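Local coordinates for protein oligogalacturonate-specific porin kdgM (Dickeya dadantii, PDB 4FQE) that forms a monomeric beta-barrel porin in the outer membrane that lets oligogalacturonides through and is required for full virulence, at residues A[36-41]-A[56-61]; A[185-191]-A[209-215]. One frame throughout, in Å; residues are numbered along the deposited sequence.

Interaction 1: residues A[36-41]-A[56-61]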
loop_
_atom_site.group_PDB
_atom_site.type_symbol
_atom_site.label_atom_id
_atom_site.label_comp_id
_atom_site.label_asym_id
_atom_site.label_seq_id
_atom_site.Cartn_x
_atom_site.Cartn_y
_atom_site.Cartn_z
ATOM N N GLU A 36 -6.907 -4.292 8.549
ATOM C CA GLU A 36 -6.028 -3.268 9.098
ATOM C C GLU A 36 -6.789 -2.502 10.167
ATOM O O GLU A 36 -7.951 -2.162 9.962
ATOM C CB GLU A 36 -5.544 -2.311 8.018
ATOM C CG GLU A 36 -4.566 -1.278 8.525
ATOM C CD GLU A 36 -3.919 -0.452 7.421
ATOM O OE1 GLU A 36 -4.324 -0.560 6.225
ATOM O OE2 GLU A 36 -2.988 0.341 7.761
ATOM N N VAL A 37 -6.133 -2.250 11.295
ATOM C CA VAL A 37 -6.667 -1.373 12.314
ATOM C C VAL A 37 -5.751 -0.158 12.380
ATOM O O VAL A 37 -4.532 -0.297 12.242
ATOM C CB VAL A 37 -6.810 -2.089 13.672
ATOM C CG1 VAL A 37 -7.769 -3.253 13.518
ATOM C CG2 VAL A 37 -5.471 -2.543 14.249
ATOM N N LYS A 38 -6.353 1.019 12.510
ATOM C CA LYS A 38 -5.639 2.282 12.420
ATOM C C LYS A 38 -6.078 3.138 13.575
ATOM O O LYS A 38 -7.250 3.134 13.918
ATOM C CB LYS A 38 -5.981 3.004 11.099
ATOM C CG LYS A 38 -5.890 2.150 9.845
ATOM C CD LYS A 38 -6.374 2.908 8.594
ATOM C CE LYS A 38 -6.244 2.061 7.353
ATOM N NZ LYS A 38 -6.821 2.681 6.124
ATOM N N TRP A 39 -5.125 3.845 14.180
ATOM C CA TRP A 39 -5.419 4.858 15.175
ATOM C C TRP A 39 -4.491 6.051 15.063
ATOM O O TRP A 39 -3.317 5.907 14.672
ATOM C CB TRP A 39 -5.393 4.237 16.565
ATOM C CG TRP A 39 -4.080 3.664 17.056
ATOM C CD1 TRP A 39 -3.224 4.206 18.019
ATOM C CD2 TRP A 39 -3.470 2.374 16.697
ATOM N NE1 TRP A 39 -2.146 3.385 18.241
ATOM C CE2 TRP A 39 -2.235 2.266 17.489
ATOM C CE3 TRP A 39 -3.796 1.349 15.826
ATOM C CZ2 TRP A 39 -1.382 1.178 17.380
ATOM C CZ3 TRP A 39 -2.933 0.251 15.736
ATOM C CH2 TRP A 39 -1.745 0.178 16.482
ATOM N N ALA A 40 -5.012 7.239 15.367
ATOM C CA ALA A 40 -4.339 8.499 15.084
ATOM C C ALA A 40 -4.727 9.541 16.108
ATOM O O ALA A 40 -5.864 9.540 16.616
ATOM C CB ALA A 40 -4.666 8.993 13.684
ATOM N N GLN A 41 -3.799 10.444 16.419
ATOM C CA GLN A 41 -4.045 11.479 17.437
ATOM C C GLN A 41 -3.655 12.845 16.906
ATOM O O GLN A 41 -2.599 12.973 16.268
ATOM C CB GLN A 41 -3.255 11.171 18.719
ATOM C CG GLN A 41 -3.894 10.111 19.626
ATOM C CD GLN A 41 -3.422 10.169 21.080
ATOM O OE1 GLN A 41 -3.579 11.188 21.770
ATOM N NE2 GLN A 41 -2.858 9.059 21.562
ATOM N N VAL A 56 -8.541 12.300 18.807
ATOM C CA VAL A 56 -8.232 10.899 18.518
ATOM C C VAL A 56 -9.171 10.336 17.441
ATOM O O VAL A 56 -10.353 10.675 17.401
ATOM C CB VAL A 56 -8.351 10.041 19.801
ATOM C CG1 VAL A 56 -8.387 8.552 19.481
ATOM C CG2 VAL A 56 -7.202 10.354 20.742
ATOM N N SER A 57 -8.652 9.485 16.564
ATOM C CA SER A 57 -9.511 8.754 15.638
ATOM C C SER A 57 -9.050 7.316 15.494
ATOM O O SER A 57 -7.943 6.940 15.892
ATOM C CB SER A 57 -9.591 9.455 14.279
ATOM O OG SER A 57 -8.449 9.196 13.481
ATOM N N ASN A 58 -9.922 6.499 14.926
ATOM C CA ASN A 58 -9.609 5.113 14.721
ATOM C C ASN A 58 -10.399 4.604 13.551
ATOM O O ASN A 58 -11.377 5.230 13.129
ATOM C CB ASN A 58 -9.917 4.281 15.970
ATOM C CG ASN A 58 -11.399 4.050 16.160
ATOM O OD1 ASN A 58 -12.014 3.264 15.430
ATOM N ND2 ASN A 58 -11.989 4.745 17.118
ATOM N N GLY A 59 -9.983 3.458 13.057
ATOM C CA GLY A 59 -10.603 2.883 11.871
ATOM C C GLY A 59 -10.143 1.477 11.594
ATOM O O GLY A 59 -9.177 1.007 12.186
ATOM N N THR A 60 -10.856 0.795 10.687
ATOM C CA THR A 60 -10.447 -0.527 10.266
ATOM C C THR A 60 -10.738 -0.684 8.795
ATOM O O THR A 60 -11.795 -0.225 8.331
ATOM C CB THR A 60 -11.160 -1.645 11.021
ATOM O OG1 THR A 60 -12.276 -1.095 11.712
ATOM C CG2 THR A 60 -10.249 -2.301 12.050
ATOM N N GLU A 61 -9.851 -1.368 8.092
ATOM C CA GLU A 61 -10.085 -1.656 6.666
ATOM C C GLU A 61 -9.895 -3.128 6.356
ATOM O O GLU A 61 -9.001 -3.772 6.869
ATOM C CB GLU A 61 -9.202 -0.790 5.779
ATOM C CG GLU A 61 -9.457 -0.950 4.275
ATOM C CD GLU A 61 -8.633 0.003 3.436
ATOM O OE1 GLU A 61 -7.423 0.106 3.680
ATOM O OE2 GLU A 61 -9.187 0.676 2.529
HETATM O O HOH W 1 -5.730 -1.988 4.590
#
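Lys38 and Gly59 face each other as a hydrogen-bonded pair at the loop end of strands 31-40 and 57-69, neighbours in the antiparallel wall of the porin's beta-barrel. Lys38 N donates to Gly59 O at 2.8 Å, and Gly59 N returns a bond to Lys38 O. The same double bonding joins Glu36 with Glu61 and Ala40 with Ser57, giving six backbone bonds in all. The tight part of the contact lies on the charged face of the sheet, which is turned to the barrel interior. With no side chain at Gly59, the lysine CB lies near Gly59 O, and the chain runs fully extended to bring NZ to a long salt bridge with Glu61 OE1, 3.6 Å. Lys38 NZ has its stronger salt bridge with Glu83. Glu36 and Glu61 both carry CG anti to the backbone N (chi1 -177° and -176°), and their carboxylates approach with the two OE1 atoms 4.1 Å apart. That like-charge approach is probably eased by Lys38, by the bonds of each OE2 to an arginine, Arg20 for Glu36 and Arg92 for Glu61, and by a shared water. The opposite face is looser: the indole of Trp39 and the amide of Asn58 lead away from the facing strand, and Thr60 touches a bound detergent on the surface. Toward the unmodelled loop, Val56 CG2 lies beside Gln41 CG at 3.5 Å. Back among the acids, the water donates to both carboxylates, reaching Glu36 OE1 at 2.6 Å and Glu61 OE1 at 2.8 Å.

Interaction 2: residues A[185-191]-A[209-215]; sequences NWKPYVE and RVGVQYS. With C8E ((hydroxyethyloxy)tri(ethyloxy)octane), chain G.
Antiparallel strands 186-191 and 209-215 run with their N-to-C directions 163° apart and their axes 4.5 Å apart, paired by backbone bonds from Asn185-Ser215 to Glu191-Arg209. On the outer face the Tyr214 ring turns its edge to the face of the Trp186 six-membered ring, Tyr214 CD2 lying 3.5 Å from Trp186 CZ2 with the planes at 66°. C7 of a bound detergent's octyl chain sits over one face of Tyr214, toward its rim, consistent with a lipid-facing surface. At the strand end Ser215 N donates to Asn185 O, and Asn185 ND2 donates back to Ser215 O at 2.7 Å, nearly straight. On the inner face, Tyr189 has CG set between its backbone N and carbonyl carbon (chi1 65°), which lays the ring over Gly211 in a CH-pi contact, Gly211 CA 3.9 Å from the Tyr189 ring centroid. Arg209 NH1 makes a hydrogen-bonded salt bridge with Glu191 OE1 at 3.0 Å, in the guanidinium plane but from above the carboxylate. A water bridges Lys187 NZ and Gln213 NE2. Strands 171-180 and 2-9 flank the pair: Asn175 also bonds Glu191, while across the closing seam of the barrel Asp4 takes the Tyr189 hydroxyl and Glu8 pairs with Arg209.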
loop_
_atom_site.group_PDB
_atom_site.type_symbol
_atom_site.label_atom_id
_atom_site.label_comp_id
_atom_site.label_asym_id
_atom_site.label_seq_id
_atom_site.Cartn_x
_atom_site.Cartn_y
_atom_site.Cartn_z
ATOM N N ASN A 185 12.039 -13.576 8.424
ATOM C CA ASN A 185 10.822 -13.064 9.056
ATOM C C ASN A 185 10.652 -11.554 9.135
ATOM O O ASN A 185 9.524 -11.077 9.045
ATOM C CB ASN A 185 10.730 -13.611 10.468
ATOM C CG ASN A 185 10.781 -15.115 10.506
ATOM O OD1 ASN A 185 11.728 -15.705 11.015
ATOM N ND2 ASN A 185 9.764 -15.744 9.963
ATOM N N TRP A 186 11.741 -10.791 9.263
ATOM C CA TRP A 186 11.635 -9.365 9.542
ATOM C C TRP A 186 12.072 -8.494 8.407
ATOM O O TRP A 186 13.207 -8.622 7.923
ATOM C CB TRP A 186 12.482 -8.996 10.762
ATOM C CG TRP A 186 12.079 -9.697 12.014
ATOM C CD1 TRP A 186 12.653 -10.826 12.598
ATOM C CD2 TRP A 186 10.954 -9.330 12.895
ATOM N NE1 TRP A 186 11.959 -11.170 13.757
ATOM C CE2 TRP A 186 10.957 -10.294 13.998
ATOM C CE3 TRP A 186 10.017 -8.309 12.897
ATOM C CZ2 TRP A 186 10.000 -10.254 15.012
ATOM C CZ3 TRP A 186 9.094 -8.248 13.944
ATOM C CH2 TRP A 186 9.072 -9.211 14.958
ATOM N N LYS A 187 11.232 -7.530 8.049
ATOM C CA LYS A 187 11.514 -6.568 6.969
ATOM C C LYS A 187 11.191 -5.169 7.479
ATOM O O LYS A 187 10.061 -4.656 7.288
ATOM C CB LYS A 187 10.699 -6.915 5.679
ATOM C CG LYS A 187 10.984 -6.023 4.459
ATOM C CD LYS A 187 10.187 -6.383 3.203
ATOM C CE LYS A 187 8.717 -5.963 3.238
ATOM N NZ LYS A 187 7.964 -6.293 1.947
ATOM N N PRO A 188 12.176 -4.517 8.130
ATOM C CA PRO A 188 12.007 -3.113 8.471
ATOM C C PRO A 188 12.052 -2.222 7.242
ATOM O O PRO A 188 12.608 -2.621 6.237
ATOM C CB PRO A 188 13.196 -2.831 9.389
ATOM C CG PRO A 188 14.233 -3.803 8.997
ATOM C CD PRO A 188 13.436 -5.056 8.676
ATOM N N TYR A 189 11.411 -1.055 7.342
ATOM C CA TYR A 189 11.370 -0.099 6.286
ATOM C C TYR A 189 11.096 1.321 6.735
ATOM O O TYR A 189 10.597 1.558 7.809
ATOM C CB TYR A 189 10.329 -0.525 5.250
ATOM C CG TYR A 189 8.904 -0.527 5.779
ATOM C CD1 TYR A 189 8.331 -1.667 6.314
ATOM C CD2 TYR A 189 8.140 0.618 5.723
ATOM C CE1 TYR A 189 7.015 -1.661 6.779
ATOM C CE2 TYR A 189 6.844 0.651 6.190
ATOM C CZ TYR A 189 6.274 -0.483 6.709
ATOM O OH TYR A 189 4.951 -0.390 7.186
ATOM N N VAL A 190 11.449 2.251 5.866
ATOM C CA VAL A 190 11.245 3.675 6.053
ATOM C C VAL A 190 10.666 4.273 4.771
ATOM O O VAL A 190 10.903 3.759 3.653
ATOM C CB VAL A 190 12.551 4.408 6.442
ATOM C CG1 VAL A 190 13.654 4.274 5.393
ATOM C CG2 VAL A 190 12.259 5.879 6.668
ATOM N N GLU A 191 9.855 5.315 4.926
ATOM C CA GLU A 191 9.305 6.036 3.783
ATOM C C GLU A 191 9.372 7.502 4.037
ATOM O O GLU A 191 9.186 7.949 5.162
ATOM C CB GLU A 191 7.828 5.668 3.515
ATOM C CG GLU A 191 7.524 4.179 3.530
ATOM C CD GLU A 191 6.050 3.863 3.409
ATOM O OE1 GLU A 191 5.368 4.470 2.530
ATOM O OE2 GLU A 191 5.580 2.979 4.186
ATOM N N ARG A 209 7.308 7.821 7.500
ATOM C CA ARG A 209 6.862 6.553 8.037
ATOM C C ARG A 209 8.036 5.667 8.379
ATOM O O ARG A 209 9.019 5.591 7.634
ATOM C CB ARG A 209 5.995 5.809 7.019
ATOM C CG ARG A 209 4.687 6.505 6.670
ATOM C CD ARG A 209 4.099 6.011 5.379
ATOM N NE ARG A 209 2.751 6.531 5.114
ATOM C CZ ARG A 209 2.070 6.332 3.982
ATOM N NH1 ARG A 209 2.604 5.672 2.961
ATOM N NH2 ARG A 209 0.831 6.807 3.853
ATOM N N VAL A 210 7.914 4.976 9.507
ATOM C CA VAL A 210 8.782 3.860 9.791
ATOM C C VAL A 210 7.893 2.682 10.156
ATOM O O VAL A 210 6.846 2.831 10.797
ATOM C CB VAL A 210 9.757 4.172 10.945
ATOM C CG1 VAL A 210 10.769 5.184 10.460
ATOM C CG2 VAL A 210 8.984 4.628 12.209
ATOM N N GLY A 211 8.313 1.501 9.740
ATOM C CA GLY A 211 7.544 0.305 10.059
ATOM C C GLY A 211 8.381 -0.941 9.969
ATOM O O GLY A 211 9.560 -0.905 9.636
ATOM N N VAL A 212 7.740 -2.061 10.261
ATOM C CA VAL A 212 8.344 -3.353 10.088
ATOM C C VAL A 212 7.261 -4.356 9.774
ATOM O O VAL A 212 6.147 -4.289 10.316
ATOM C CB VAL A 212 9.150 -3.789 11.335
ATOM C CG1 VAL A 212 8.241 -3.851 12.552
ATOM C CG2 VAL A 212 9.863 -5.123 11.063
ATOM N N GLN A 213 7.611 -5.274 8.875
ATOM C CA GLN A 213 6.718 -6.342 8.459
ATOM C C GLN A 213 7.298 -7.648 8.927
ATOM O O GLN A 213 8.477 -7.960 8.625
ATOM C CB GLN A 213 6.631 -6.359 6.941
ATOM C CG GLN A 213 5.551 -7.280 6.417
ATOM C CD GLN A 213 5.625 -7.440 4.913
ATOM O OE1 GLN A 213 6.445 -8.194 4.401
ATOM N NE2 GLN A 213 4.813 -6.698 4.205
ATOM N N TYR A 214 6.507 -8.391 9.693
ATOM C CA TYR A 214 6.867 -9.705 10.150
ATOM C C TYR A 214 6.121 -10.701 9.263
ATOM O O TYR A 214 4.933 -10.553 9.096
ATOM C CB TYR A 214 6.409 -9.945 11.592
ATOM C CG TYR A 214 6.717 -11.352 12.039
ATOM C CD1 TYR A 214 5.777 -12.372 11.906
ATOM C CD2 TYR A 214 7.968 -11.677 12.529
ATOM C CE1 TYR A 214 6.060 -13.671 12.297
ATOM C CE2 TYR A 214 8.265 -12.972 12.920
ATOM C CZ TYR A 214 7.315 -13.958 12.810
ATOM O OH TYR A 214 7.626 -15.234 13.187
ATOM N N SER A 215 6.847 -11.669 8.717
ATOM C CA SER A 215 6.284 -12.768 7.938
ATOM C C SER A 215 6.476 -14.102 8.649
ATOM O O SER A 215 7.565 -14.428 9.140
ATOM C CB SER A 215 6.933 -12.841 6.559
ATOM O OG SER A 215 6.696 -11.651 5.814
HETATM C C1 C8E G . 2.299 -6.130 15.249
HETATM C C2 C8E G . 3.760 -5.754 15.355
HETATM C C3 C8E G . 4.560 -6.119 14.102
HETATM C C4 C8E G . 4.555 -7.619 13.823
HETATM C C5 C8E G . 5.257 -8.442 14.905
HETATM C C6 C8E G . 4.325 -9.420 15.627
HETATM C C7 C8E G . 4.624 -10.864 15.244
HETATM C C8 C8E G . 4.137 -11.853 16.307
HETATM O O9 C8E G . 4.884 -13.070 16.278
HETATM C C10 C8E G . 6.143 -12.902 16.929
HETATM C C11 C8E G . 6.985 -14.151 16.978
HETATM O O12 C8E G . 8.371 -13.775 17.010
HETATM C C13 C8E G . 8.768 -12.886 18.085
HETATM C C14 C8E G . 9.358 -13.645 19.261
HETATM O O15 C8E G . 9.629 -12.702 20.321
HETATM C C16 C8E G . 8.491 -12.326 21.095
HETATM C C17 C8E G . 8.272 -10.837 21.178
HETATM O O18 C8E G . 6.911 -10.612 21.558
HETATM C C19 C8E G . 6.295 -9.491 20.944
HETATM C C20 C8E G . 5.195 -9.957 20.011
HETATM O O21 C8E G . 4.160 -8.965 19.991
HETATM O O HOH W 2 5.542 -7.218 1.112
#

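From the N terminus, strand 2-9 comes first, and interaction 1 follows, joining strand 31-40 to strand 57-69 and closing a loop whose residues 42-55 are not modelled. The chain then runs through strands 74-85 to 171-180 before interaction 2 joins 186-195 to 205-215, the last hairpin, with 197-203 unmodelled at its turn. The two closures stand in series, neither nested nor crossed. Both belong to one twelve-stranded sheet, their centres 19 Å apart, with strands 2-9 and 18-26 between them across the seam. Interaction 2 lies beside that seam, where strand 205-215 meets strand 2-9; interaction 1 lies two strands beyond, reached from it through strands 2-9 and 18-26.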